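Local coordinates for vibralactone Cyclase (Boreostereum vibrans, PDB 6KD0), which catalyses the cyclization that forms the fused bicyclic beta-lactone of vibralactone, as a member of the alpha/beta hydrolase family, at residues S12-E17 against C278-L283; P16-V21 against G308-F313; S227-R232 against L237-V242. All coordinates share one frame; numbering follows the deposited sequence.

Overall arrangement
All on one side of the chain's centre, the contacts form a close pair and an outlier. Contacts 1 and 2, about 7 Å apart between centres, share P16 and E17: the N-terminal segment meets the loop after strand 273-278, then, as helix 18-24 begins, the segment after strand 301-307. These strands are neighbours at the edge of the eight-stranded mixed sheet. Contact 3, between helices 227-230 and 239-249, falls in chain order after 12-17 and 16-21 and before 278-283 and 308-313; its centre is about 12 Å from contact 1 and about 16 Å from contact 2. Contacts 1 and 2 include the loops holding D281 and H311, probably triad members with S177, and contact 3 packs L237 against both.

Contact 1. Residues S12-E17 against C278-L283; sequences STAHPE and CGWDPL
With W280 CG swung anti to its own backbone N (chi1 -166°), the indole lies against the backbone of S12 and A14 with one face turned to the S12 carbonyl, while a chi1 of 48° at S12 sends OG away from the indole to its hydrogen bond with E230 OE1. S12 CB lies 3.7 Å from W280 CD1, at the pyrrole end. The S12 carbonyl oxygen sits over the centre of that indole face, 3.7 Å from W280 CE2. At the far end of the ring the methyl of A14 rests obliquely, its CB 3.6 Å from W280 CZ3. A long flat side chain suits this place because it can span three residues of an irregular chain, and a small alanine lets that chain come close. No hydrogen bond links the two segments, but backbone bonds from H15 to G308 and from W280 to V309 tie both to the same neighbour. W280 stands in the loop after strand 273-278, where alpha/beta hydrolases commonly carry the acid of the catalytic triad, and D281 beside it fits that role: OD2 bonds H311 ND1. The other carboxylate oxygen is used locally, L283 N reaching D281 OD1 at 3.0 Å from above the carboxylate plane. A similar capping bond steadies the opposite segment, where E17 N lies 3.0 Å from H15 ND1, almost in the imidazole plane.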
ATOM      1  N   SER A  12       9.676 -18.083   6.711  1.00 23.78           N
ATOM      2  CA  SER A  12       9.886 -17.390   7.976  1.00 26.52           C
ATOM      3  C   SER A  12      11.213 -17.733   8.654  1.00 31.55           C
ATOM      4  O   SER A  12      11.388 -17.453   9.846  1.00 27.42           O
ATOM      5  CB  SER A  12       8.723 -17.662   8.925  1.00 29.76           C
ATOM      6  OG  SER A  12       8.428 -19.035   8.982  1.00 38.80           O
ATOM      7  N   THR A  13      12.165 -18.303   7.924  1.00 28.15           N
ATOM      8  CA  THR A  13      13.524 -18.432   8.433  1.00 29.36           C
ATOM      9  C   THR A  13      14.317 -17.209   7.983  1.00 30.89           C
ATOM     10  O   THR A  13      14.288 -16.847   6.800  1.00 28.87           O
ATOM     11  CB  THR A  13      14.169 -19.721   7.924  1.00 34.42           C
ATOM     12  OG1 THR A  13      14.153 -19.703   6.497  1.00 37.89           O
ATOM     13  CG2 THR A  13      13.377 -20.939   8.376  1.00 28.30           C
ATOM     14  N   ALA A  14      15.030 -16.581   8.918  1.00 28.50           N
ATOM     15  CA  ALA A  14      15.650 -15.290   8.643  1.00 29.19           C
ATOM     16  C   ALA A  14      16.548 -15.348   7.409  1.00 30.26           C
ATOM     17  O   ALA A  14      17.413 -16.220   7.290  1.00 28.61           O
ATOM     18  CB  ALA A  14      16.441 -14.822   9.860  1.00 29.77           C
ATOM     19  N   HIS A  15      16.303 -14.436   6.473  1.00 24.81           N
ATOM     20  CA  HIS A  15      17.192 -14.250   5.334  1.00 28.48           C
ATOM     21  C   HIS A  15      18.603 -13.963   5.843  1.00 29.45           C
ATOM     22  O   HIS A  15      18.766 -13.149   6.766  1.00 25.44           O
ATOM     23  CB  HIS A  15      16.698 -13.084   4.467  1.00 28.24           C
ATOM     24  CG  HIS A  15      17.356 -12.993   3.123  1.00 29.14           C
ATOM     25  ND1 HIS A  15      18.665 -12.584   2.953  1.00 29.73           N
ATOM     26  CD2 HIS A  15      16.875 -13.238   1.880  1.00 29.06           C
ATOM     27  CE1 HIS A  15      18.966 -12.601   1.667  1.00 28.85           C
ATOM     28  NE2 HIS A  15      17.896 -12.987   0.992  1.00 33.08           N
ATOM     29  N   PRO A  16      19.640 -14.593   5.270  1.00 29.15           N
ATOM     30  CA  PRO A  16      21.010 -14.371   5.768  1.00 28.24           C
ATOM     31  C   PRO A  16      21.429 -12.919   5.786  1.00 29.16           C
ATOM     32  O   PRO A  16      22.251 -12.540   6.626  1.00 30.34           O
ATOM     33  CB  PRO A  16      21.873 -15.173   4.780  1.00 32.22           C
ATOM     34  CG  PRO A  16      20.969 -16.199   4.239  1.00 32.81           C
ATOM     35  CD  PRO A  16      19.623 -15.545   4.143  1.00 31.73           C
ATOM     36  N   GLU A  17      20.914 -12.094   4.868  1.00 29.33           N
ATOM     37  CA  GLU A  17      21.267 -10.683   4.877  1.00 30.22           C
ATOM     38  C   GLU A  17      20.489  -9.921   5.934  1.00 28.89           C
ATOM     39  O   GLU A  17      20.930  -8.845   6.362  1.00 29.34           O
ATOM     40  CB  GLU A  17      21.044 -10.060   3.497  1.00 32.06           C
ATOM     41  CG  GLU A  17      22.064 -10.518   2.464  1.00 37.81           C
ATOM     42  CD  GLU A  17      21.671 -10.196   1.031  1.00 45.66           C
ATOM     43  OE1 GLU A  17      21.047  -9.133   0.792  1.00 34.59           O
ATOM     44  OE2 GLU A  17      21.992 -11.018   0.144  1.00 54.05           O
ATOM     45  N   CYS A 278       5.857 -10.286   1.953  1.00 23.85           N
ATOM     46  CA  CYS A 278       7.010 -10.588   2.790  1.00 22.84           C
ATOM     47  C   CYS A 278       6.771 -11.928   3.473  1.00 24.54           C
ATOM     48  O   CYS A 278       5.669 -12.191   3.974  1.00 25.23           O
ATOM     49  CB  CYS A 278       7.250  -9.490   3.828  1.00 23.93           C
ATOM     50  SG  CYS A 278       7.781  -7.938   3.081  1.00 28.89           S
ATOM     51  N   GLY A 279       7.811 -12.762   3.519  1.00 23.45           N
ATOM     52  CA  GLY A 279       7.621 -14.127   3.983  1.00 25.06           C
ATOM     53  C   GLY A 279       7.426 -14.243   5.482  1.00 22.02           C
ATOM     54  O   GLY A 279       6.685 -15.105   5.951  1.00 24.80           O
ATOM     55  N   TRP A 280       8.102 -13.401   6.258  1.00 21.12           N
ATOM     56  CA  TRP A 280       8.139 -13.550   7.712  1.00 18.95           C
ATOM     57  C   TRP A 280       7.173 -12.558   8.352  1.00 21.92           C
ATOM     58  O   TRP A 280       7.573 -11.570   8.961  1.00 21.05           O
ATOM     59  CB  TRP A 280       9.563 -13.336   8.212  1.00 23.40           C
ATOM     60  CG  TRP A 280       9.836 -13.773   9.624  1.00 23.93           C
ATOM     61  CD1 TRP A 280       8.955 -14.323  10.520  1.00 24.62           C
ATOM     62  CD2 TRP A 280      11.094 -13.680  10.306  1.00 24.23           C
ATOM     63  NE1 TRP A 280       9.596 -14.585  11.713  1.00 27.29           N
ATOM     64  CE2 TRP A 280      10.909 -14.196  11.605  1.00 26.95           C
ATOM     65  CE3 TRP A 280      12.358 -13.200   9.946  1.00 26.44           C
ATOM     66  CZ2 TRP A 280      11.948 -14.256  12.540  1.00 24.05           C
ATOM     67  CZ3 TRP A 280      13.388 -13.261  10.880  1.00 28.51           C
ATOM     68  CH2 TRP A 280      13.172 -13.785  12.155  1.00 27.78           C
ATOM     69  N   ASP A 281       5.877 -12.854   8.224  1.00 22.74           N
ATOM     70  CA  ASP A 281       4.843 -11.840   8.401  1.00 21.12           C
ATOM     71  C   ASP A 281       3.541 -12.550   8.750  1.00 21.73           C
ATOM     72  O   ASP A 281       3.102 -13.423   7.990  1.00 22.02           O
ATOM     73  CB  ASP A 281       4.729 -11.014   7.105  1.00 19.39           C
ATOM     74  CG  ASP A 281       3.734  -9.860   7.184  1.00 19.67           C
ATOM     75  OD1 ASP A 281       2.973  -9.730   8.174  1.00 21.90           O
ATOM     76  OD2 ASP A 281       3.721  -9.069   6.220  1.00 23.34           O
ATOM     77  N   PRO A 282       2.924 -12.240   9.897  1.00 19.55           N
ATOM     78  CA  PRO A 282       1.634 -12.879  10.234  1.00 22.35           C
ATOM     79  C   PRO A 282       0.537 -12.601   9.220  1.00 22.47           C
ATOM     80  O   PRO A 282      -0.371 -13.429   9.059  1.00 23.77           O
ATOM     81  CB  PRO A 282       1.291 -12.277  11.607  1.00 22.32           C
ATOM     82  CG  PRO A 282       2.041 -10.972  11.640  1.00 20.36           C
ATOM     83  CD  PRO A 282       3.335 -11.264  10.924  1.00 19.40           C
ATOM     84  N   LEU A 283       0.592 -11.466   8.523  1.00 21.31           N
ATOM     85  CA  LEU A 283      -0.394 -11.121   7.496  1.00 23.33           C
ATOM     86  C   LEU A 283      -0.119 -11.783   6.150  1.00 22.49           C
ATOM     87  O   LEU A 283      -0.833 -11.500   5.180  1.00 20.46           O
ATOM     88  CB  LEU A 283      -0.424  -9.597   7.294  1.00 19.51           C
ATOM     89  CG  LEU A 283      -0.905  -8.725   8.444  1.00 23.83           C
ATOM     90  CD1 LEU A 283      -0.983  -7.238   8.013  1.00 24.69           C
ATOM     91  CD2 LEU A 283      -2.245  -9.201   8.977  1.00 20.89           C
TER

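Contact 2. Residues P16-V21 against G308-F313; sequences PEFAPV and GVPHAF
A buried CH-pi contact between F18 and P310 joins the beginning of helix 18-24 to the short strand 309-310, which follows the edge strand 301-307 of the main sheet. F18 extends from the helix with CG anti to its backbone N (chi1 -178°), and the two side chains approach from opposite directions. P310 CD sits over one face of the ring, 3.7 Å from the F18 centroid and 20° off the normal. It is shifted toward the rim, so F18 CZ is its nearest ring atom at 3.5 Å. Nearer the backbone, V309 CG1 packs 4.0 Å from F18 CB, a branched side chain filling the corner beside the aromatic stem. W22 also meets the F18 ring. P310 opens a type II beta turn to F313, closed by F313 N bonding P310 O at 3.1 Å, with H311 at its second position; the imidazole NE2 bonds S177 OG, consistent with the catalytic histidine of this fold. No hydrogen bond crosses the contact, which therefore depends on shape and on the ring: CD of a proline, bonded to the amide nitrogen, carries slightly positive hydrogens that probably favour the electron-rich face of F18.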
ATOM      1  N   PRO A  16      19.640 -14.593   5.270  1.00 29.15           N
ATOM      2  CA  PRO A  16      21.010 -14.371   5.768  1.00 28.24           C
ATOM      3  C   PRO A  16      21.429 -12.919   5.786  1.00 29.16           C
ATOM      4  O   PRO A  16      22.251 -12.540   6.626  1.00 30.34           O
ATOM      5  CB  PRO A  16      21.873 -15.173   4.780  1.00 32.22           C
ATOM      6  CG  PRO A  16      20.969 -16.199   4.239  1.00 32.81           C
ATOM      7  CD  PRO A  16      19.623 -15.545   4.143  1.00 31.73           C
ATOM      8  N   GLU A  17      20.914 -12.094   4.868  1.00 29.33           N
ATOM      9  CA  GLU A  17      21.267 -10.683   4.877  1.00 30.22           C
ATOM     10  C   GLU A  17      20.489  -9.921   5.934  1.00 28.89           C
ATOM     11  O   GLU A  17      20.930  -8.845   6.362  1.00 29.34           O
ATOM     12  CB  GLU A  17      21.044 -10.060   3.497  1.00 32.06           C
ATOM     13  CG  GLU A  17      22.064 -10.518   2.464  1.00 37.81           C
ATOM     14  CD  GLU A  17      21.671 -10.196   1.031  1.00 45.66           C
ATOM     15  OE1 GLU A  17      21.047  -9.133   0.792  1.00 34.59           O
ATOM     16  OE2 GLU A  17      21.992 -11.018   0.144  1.00 54.05           O
ATOM     17  N   PHE A  18      19.355 -10.458   6.386  1.00 28.12           N
ATOM     18  CA  PHE A  18      18.542  -9.739   7.355  1.00 25.81           C
ATOM     19  C   PHE A  18      18.928 -10.006   8.807  1.00 26.61           C
ATOM     20  O   PHE A  18      18.839  -9.097   9.638  1.00 27.00           O
ATOM     21  CB  PHE A  18      17.060 -10.080   7.182  1.00 25.27           C
ATOM     22  CG  PHE A  18      16.177  -9.332   8.134  1.00 24.52           C
ATOM     23  CD1 PHE A  18      16.032  -7.957   8.022  1.00 27.27           C
ATOM     24  CD2 PHE A  18      15.517  -9.991   9.151  1.00 26.31           C
ATOM     25  CE1 PHE A  18      15.231  -7.257   8.901  1.00 24.26           C
ATOM     26  CE2 PHE A  18      14.719  -9.295  10.031  1.00 26.94           C
ATOM     27  CZ  PHE A  18      14.578  -7.921   9.900  1.00 23.76           C
ATOM     28  N   ALA A  19      19.319 -11.236   9.146  1.00 27.11           N
ATOM     29  CA  ALA A  19      19.636 -11.566  10.538  1.00 29.35           C
ATOM     30  C   ALA A  19      20.644 -10.610  11.175  1.00 27.11           C
ATOM     31  O   ALA A  19      20.375 -10.121  12.287  1.00 24.88           O
ATOM     32  CB  ALA A  19      20.123 -13.023  10.622  1.00 24.55           C
ATOM     33  N   PRO A  20      21.787 -10.280  10.551  1.00 25.16           N
ATOM     34  CA  PRO A  20      22.711  -9.347  11.229  1.00 26.02           C
ATOM     35  C   PRO A  20      22.147  -7.944  11.372  1.00 25.25           C
ATOM     36  O   PRO A  20      22.323  -7.297  12.423  1.00 26.90           O
ATOM     37  CB  PRO A  20      23.973  -9.368  10.348  1.00 30.66           C
ATOM     38  CG  PRO A  20      23.626 -10.063   9.097  1.00 30.89           C
ATOM     39  CD  PRO A  20      22.316 -10.767   9.263  1.00 28.64           C
ATOM     40  N   VAL A  21      21.445  -7.465  10.340  1.00 24.40           N
ATOM     41  CA  VAL A  21      20.820  -6.144  10.404  1.00 21.74           C
ATOM     42  C   VAL A  21      19.804  -6.097  11.532  1.00 24.02           C
ATOM     43  O   VAL A  21      19.720  -5.113  12.278  1.00 24.00           O
ATOM     44  CB  VAL A  21      20.161  -5.792   9.058  1.00 24.34           C
ATOM     45  CG1 VAL A  21      19.341  -4.524   9.191  1.00 28.83           C
ATOM     46  CG2 VAL A  21      21.223  -5.639   7.984  1.00 28.52           C
ATOM     47  N   GLY A 308      11.909 -14.806   4.199  1.00 24.15           N
ATOM     48  CA  GLY A 308      12.824 -14.536   5.294  1.00 25.13           C
ATOM     49  C   GLY A 308      12.959 -13.086   5.712  1.00 24.01           C
ATOM     50  O   GLY A 308      13.890 -12.760   6.463  1.00 22.14           O
ATOM     51  N   VAL A 309      12.079 -12.202   5.253  1.00 21.81           N
ATOM     52  CA  VAL A 309      12.121 -10.819   5.730  1.00 21.67           C
ATOM     53  C   VAL A 309      10.751 -10.396   6.247  1.00 24.47           C
ATOM     54  O   VAL A 309       9.715 -10.901   5.778  1.00 21.43           O
ATOM     55  CB  VAL A 309      12.625  -9.859   4.640  1.00 20.37           C
ATOM     56  CG1 VAL A 309      14.132 -10.013   4.504  1.00 23.67           C
ATOM     57  CG2 VAL A 309      11.942 -10.134   3.329  1.00 23.48           C
ATOM     58  N   PRO A 310      10.708  -9.482   7.209  1.00 20.46           N
ATOM     59  CA  PRO A 310       9.446  -9.125   7.856  1.00 19.22           C
ATOM     60  C   PRO A 310       8.666  -8.040   7.111  1.00 22.25           C
ATOM     61  O   PRO A 310       9.129  -7.402   6.164  1.00 19.53           O
ATOM     62  CB  PRO A 310       9.912  -8.619   9.219  1.00 21.46           C
ATOM     63  CG  PRO A 310      11.208  -7.960   8.912  1.00 21.37           C
ATOM     64  CD  PRO A 310      11.860  -8.866   7.895  1.00 19.45           C
ATOM     65  N   HIS A 311       7.446  -7.845   7.595  1.00 21.50           N
ATOM     66  CA  HIS A 311       6.537  -6.788   7.164  1.00 22.10           C
ATOM     67  C   HIS A 311       7.215  -5.423   7.163  1.00 24.22           C
ATOM     68  O   HIS A 311       7.705  -4.958   8.198  1.00 21.10           O
ATOM     69  CB  HIS A 311       5.344  -6.789   8.116  1.00 19.78           C
ATOM     70  CG  HIS A 311       4.158  -6.008   7.641  1.00 19.60           C
ATOM     71  ND1 HIS A 311       3.146  -6.574   6.898  1.00 20.92           N
ATOM     72  CD2 HIS A 311       3.788  -4.728   7.874  1.00 21.19           C
ATOM     73  CE1 HIS A 311       2.206  -5.672   6.679  1.00 19.07           C
ATOM     74  NE2 HIS A 311       2.573  -4.543   7.259  1.00 18.07           N
ATOM     75  N   ALA A 312       7.252  -4.789   5.992  1.00 20.52           N
ATOM     76  CA  ALA A 312       7.758  -3.427   5.833  1.00 24.70           C
ATOM     77  C   ALA A 312       9.243  -3.301   6.128  1.00 24.04           C
ATOM     78  O   ALA A 312       9.696  -2.218   6.527  1.00 22.62           O
ATOM     79  CB  ALA A 312       7.004  -2.433   6.720  1.00 24.79           C
ATOM     80  N   PHE A 313      10.008  -4.390   5.965  1.00 20.42           N
ATOM     81  CA  PHE A 313      11.445  -4.322   6.213  1.00 20.43           C
ATOM     82  C   PHE A 313      12.125  -3.315   5.297  1.00 21.19           C
ATOM     83  O   PHE A 313      13.166  -2.762   5.661  1.00 20.94           O
ATOM     84  CB  PHE A 313      12.087  -5.692   6.031  1.00 20.49           C
ATOM     85  CG  PHE A 313      12.449  -5.987   4.604  1.00 21.41           C
ATOM     86  CD1 PHE A 313      11.483  -6.428   3.711  1.00 22.82           C
ATOM     87  CD2 PHE A 313      13.745  -5.794   4.150  1.00 23.09           C
ATOM     88  CE1 PHE A 313      11.815  -6.686   2.383  1.00 22.98           C
ATOM     89  CE2 PHE A 313      14.075  -6.042   2.831  1.00 24.33           C
ATOM     90  CZ  PHE A 313      13.110  -6.487   1.949  1.00 23.09           C
TER

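Contact 3. Residues S227-R232 against L237-V242; sequences SMEECR and LSKKEV
K239 begins its course beside R232, its CB 3.7 Å from R232 CB, and from there runs extended across the end of helix 227-230. CG lies near M228 CG, and the lysine and methionine side chains cross at about a right angle. CD lies 3.5 Å from M228 O, and CE comes up against the carboxylate of E229, 3.0 Å from E229 OE2. The last bond then folds (chi4 -90°), leaving NZ 3.6 Å from E229 OE2, a long salt bridge; the ammonium also makes a cation-pi contact with Y243. Lysine suits this path because its methylenes pack over M228 while its ammonium ends beside E229 and Y243. With an alanine in its place, E229 would probably lose this distant counter-charge and Y243 its cation, and a gap would open beside M228 CG. Further in, M228 SD and V242 CG1 meet tip to tip. The backbone supplies the hydrogen bond across the contact, K239 N to R232 O at 3.0 Å, and a water links that same oxygen to K240 N. R232, just past helix 227-230, turns its guanidinium back to it, NH1 2.7 Å from E229 O, which R232 N approaches from the opposite face of the carbonyl plane. S238 N-caps helix 239-249 in a capping box with E241: E241 N bonds S238 OG at 3.1 Å, and S238 N reaches the anti lone pair of E241 OE2. The loop between the two helices brings L237 against D281 and H311, at the edge of the probable active site of this alpha/beta hydrolase.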
ATOM      1  N   SER A 227       0.258 -18.334   8.635  1.00 27.16           N
ATOM      2  CA  SER A 227       1.236 -17.320   9.025  1.00 26.59           C
ATOM      3  C   SER A 227       0.873 -16.627  10.332  1.00 27.53           C
ATOM      4  O   SER A 227       1.769 -16.190  11.055  1.00 26.15           O
ATOM      5  CB  SER A 227       1.392 -16.285   7.912  1.00 24.30           C
ATOM      6  OG  SER A 227       0.144 -15.660   7.643  1.00 22.11           O
ATOM      7  N   MET A 228      -0.417 -16.511  10.661  1.00 22.66           N
ATOM      8  CA  MET A 228      -0.784 -15.738  11.849  1.00 24.50           C
ATOM      9  C   MET A 228      -0.248 -16.365  13.132  1.00 29.29           C
ATOM     10  O   MET A 228       0.115 -15.638  14.071  1.00 27.21           O
ATOM     11  CB  MET A 228      -2.303 -15.563  11.934  1.00 25.38           C
ATOM     12  CG  MET A 228      -2.748 -14.471  12.916  1.00 35.21           C
ATOM     13  SD  MET A 228      -2.461 -12.786  12.310  1.00 30.30           S
ATOM     14  CE  MET A 228      -3.570 -12.763  10.915  1.00 32.05           C
ATOM     15  N   GLU A 229      -0.180 -17.696  13.197  1.00 27.68           N
ATOM     16  CA  GLU A 229       0.412 -18.391  14.337  1.00 29.46           C
ATOM     17  C   GLU A 229       1.901 -18.662  14.129  1.00 31.28           C
ATOM     18  O   GLU A 229       2.712 -18.449  15.041  1.00 27.03           O
ATOM     19  CB  GLU A 229      -0.319 -19.714  14.582  1.00 35.02           C
ATOM     20  CG  GLU A 229      -1.753 -19.559  15.030  1.00 34.75           C
ATOM     21  CD  GLU A 229      -1.881 -18.756  16.304  1.00 41.51           C
ATOM     22  OE1 GLU A 229      -1.036 -18.934  17.213  1.00 40.81           O
ATOM     23  OE2 GLU A 229      -2.831 -17.953  16.398  1.00 43.33           O
ATOM     24  N   GLU A 230       2.266 -19.130  12.931  1.00 26.10           N
ATOM     25  CA  GLU A 230       3.662 -19.457  12.642  1.00 30.96           C
ATOM     26  C   GLU A 230       4.552 -18.224  12.761  1.00 29.94           C
ATOM     27  O   GLU A 230       5.683 -18.312  13.253  1.00 32.05           O
ATOM     28  CB  GLU A 230       3.777 -20.095  11.252  1.00 28.65           C
ATOM     29  CG  GLU A 230       5.134 -19.891  10.531  1.00 36.17           C
ATOM     30  CD  GLU A 230       5.025 -19.940   8.996  1.00 45.24           C
ATOM     31  OE1 GLU A 230       6.016 -19.588   8.299  1.00 39.25           O
ATOM     32  OE2 GLU A 230       3.946 -20.331   8.486  1.00 46.82           O
ATOM     33  N   CYS A 231       4.053 -17.056  12.345  1.00 27.64           N
ATOM     34  CA  CYS A 231       4.796 -15.807  12.436  1.00 23.58           C
ATOM     35  C   CYS A 231       4.255 -14.888  13.528  1.00 28.07           C
ATOM     36  O   CYS A 231       4.389 -13.666  13.434  1.00 26.82           O
ATOM     37  CB  CYS A 231       4.775 -15.092  11.085  1.00 23.02           C
ATOM     38  SG  CYS A 231       5.467 -16.077   9.743  1.00 28.77           S
ATOM     39  N   ARG A 232       3.640 -15.453  14.575  1.00 22.45           N
ATOM     40  CA  ARG A 232       3.001 -14.607  15.571  1.00 23.68           C
ATOM     41  C   ARG A 232       3.986 -13.704  16.297  1.00 24.99           C
ATOM     42  O   ARG A 232       3.567 -12.692  16.862  1.00 26.98           O
ATOM     43  CB  ARG A 232       2.244 -15.464  16.583  1.00 24.80           C
ATOM     44  CG  ARG A 232       3.136 -16.352  17.426  1.00 31.20           C
ATOM     45  CD  ARG A 232       2.284 -17.344  18.201  1.00 37.78           C
ATOM     46  NE  ARG A 232       3.104 -18.217  19.033  1.00 46.07           N
ATOM     47  CZ  ARG A 232       3.721 -19.310  18.594  1.00 46.63           C
ATOM     48  NH1 ARG A 232       3.615 -19.672  17.322  1.00 43.75           N
ATOM     49  NH2 ARG A 232       4.448 -20.040  19.429  1.00 51.55           N
ATOM     50  N   LEU A 237       6.155  -6.919  13.161  1.00 22.84           N
ATOM     51  CA  LEU A 237       4.704  -7.072  13.238  1.00 24.34           C
ATOM     52  C   LEU A 237       4.343  -8.413  13.861  1.00 24.89           C
ATOM     53  O   LEU A 237       4.557  -9.465  13.252  1.00 25.18           O
ATOM     54  CB  LEU A 237       4.050  -6.949  11.856  1.00 22.20           C
ATOM     55  CG  LEU A 237       2.520  -7.077  11.882  1.00 25.02           C
ATOM     56  CD1 LEU A 237       1.883  -5.921  12.676  1.00 17.87           C
ATOM     57  CD2 LEU A 237       1.945  -7.138  10.451  1.00 24.49           C
ATOM     58  N   SER A 238       3.793  -8.381  15.067  1.00 23.31           N
ATOM     59  CA  SER A 238       3.354  -9.576  15.764  1.00 24.91           C
ATOM     60  C   SER A 238       1.855  -9.759  15.554  1.00 22.67           C
ATOM     61  O   SER A 238       1.153  -8.831  15.148  1.00 19.02           O
ATOM     62  CB  SER A 238       3.691  -9.467  17.250  1.00 22.11           C
ATOM     63  OG  SER A 238       2.951  -8.414  17.852  1.00 22.45           O
ATOM     64  N   LYS A 239       1.386 -10.992  15.780  1.00 22.22           N
ATOM     65  CA  LYS A 239      -0.051 -11.267  15.830  1.00 21.88           C
ATOM     66  C   LYS A 239      -0.760 -10.354  16.823  1.00 21.23           C
ATOM     67  O   LYS A 239      -1.844  -9.820  16.550  1.00 20.22           O
ATOM     68  CB  LYS A 239      -0.275 -12.736  16.204  1.00 26.89           C
ATOM     69  CG  LYS A 239      -1.715 -13.077  16.561  1.00 30.37           C
ATOM     70  CD  LYS A 239      -1.870 -14.586  16.770  1.00 29.06           C
ATOM     71  CE  LYS A 239      -3.332 -14.991  16.800  1.00 38.01           C
ATOM     72  NZ  LYS A 239      -3.901 -14.957  18.172  1.00 44.84           N
ATOM     73  N   LYS A 240      -0.172 -10.192  18.003  1.00 23.55           N
ATOM     74  CA  LYS A 240      -0.742  -9.285  18.988  1.00 22.32           C
ATOM     75  C   LYS A 240      -0.964  -7.891  18.403  1.00 22.62           C
ATOM     76  O   LYS A 240      -2.006  -7.270  18.644  1.00 20.48           O
ATOM     77  CB  LYS A 240       0.184  -9.229  20.207  1.00 22.27           C
ATOM     78  CG  LYS A 240      -0.292  -8.328  21.330  1.00 26.21           C
ATOM     79  CD  LYS A 240       0.679  -8.388  22.503  1.00 26.85           C
ATOM     80  CE  LYS A 240       0.193  -7.512  23.651  1.00 19.85           C
ATOM     81  NZ  LYS A 240       1.081  -7.586  24.846  1.00 24.49           N
ATOM     82  N   GLU A 241       0.008  -7.391  17.631  1.00 20.25           N
ATOM     83  CA  GLU A 241      -0.092  -6.059  17.037  1.00 21.56           C
ATOM     84  C   GLU A 241      -1.169  -6.020  15.959  1.00 18.70           C
ATOM     85  O   GLU A 241      -1.904  -5.029  15.832  1.00 16.96           O
ATOM     86  CB  GLU A 241       1.266  -5.643  16.463  1.00 20.09           C
ATOM     87  CG  GLU A 241       2.295  -5.234  17.516  1.00 23.64           C
ATOM     88  CD  GLU A 241       3.667  -4.940  16.923  1.00 29.13           C
ATOM     89  OE1 GLU A 241       4.264  -3.897  17.265  1.00 33.83           O
ATOM     90  OE2 GLU A 241       4.149  -5.751  16.112  1.00 25.88           O
ATOM     91  N   VAL A 242      -1.267  -7.092  15.164  1.00 20.16           N
ATOM     92  CA  VAL A 242      -2.318  -7.183  14.152  1.00 19.07           C
ATOM     93  C   VAL A 242      -3.691  -7.044  14.810  1.00 19.88           C
ATOM     94  O   VAL A 242      -4.539  -6.235  14.385  1.00 18.46           O
ATOM     95  CB  VAL A 242      -2.177  -8.501  13.369  1.00 17.90           C
ATOM     96  CG1 VAL A 242      -3.435  -8.776  12.542  1.00 20.04           C
ATOM     97  CG2 VAL A 242      -0.936  -8.432  12.463  1.00 19.41           C
TER
HETATM   98  O   HOH W   1       2.030 -11.855  19.104  1.00 26.22           O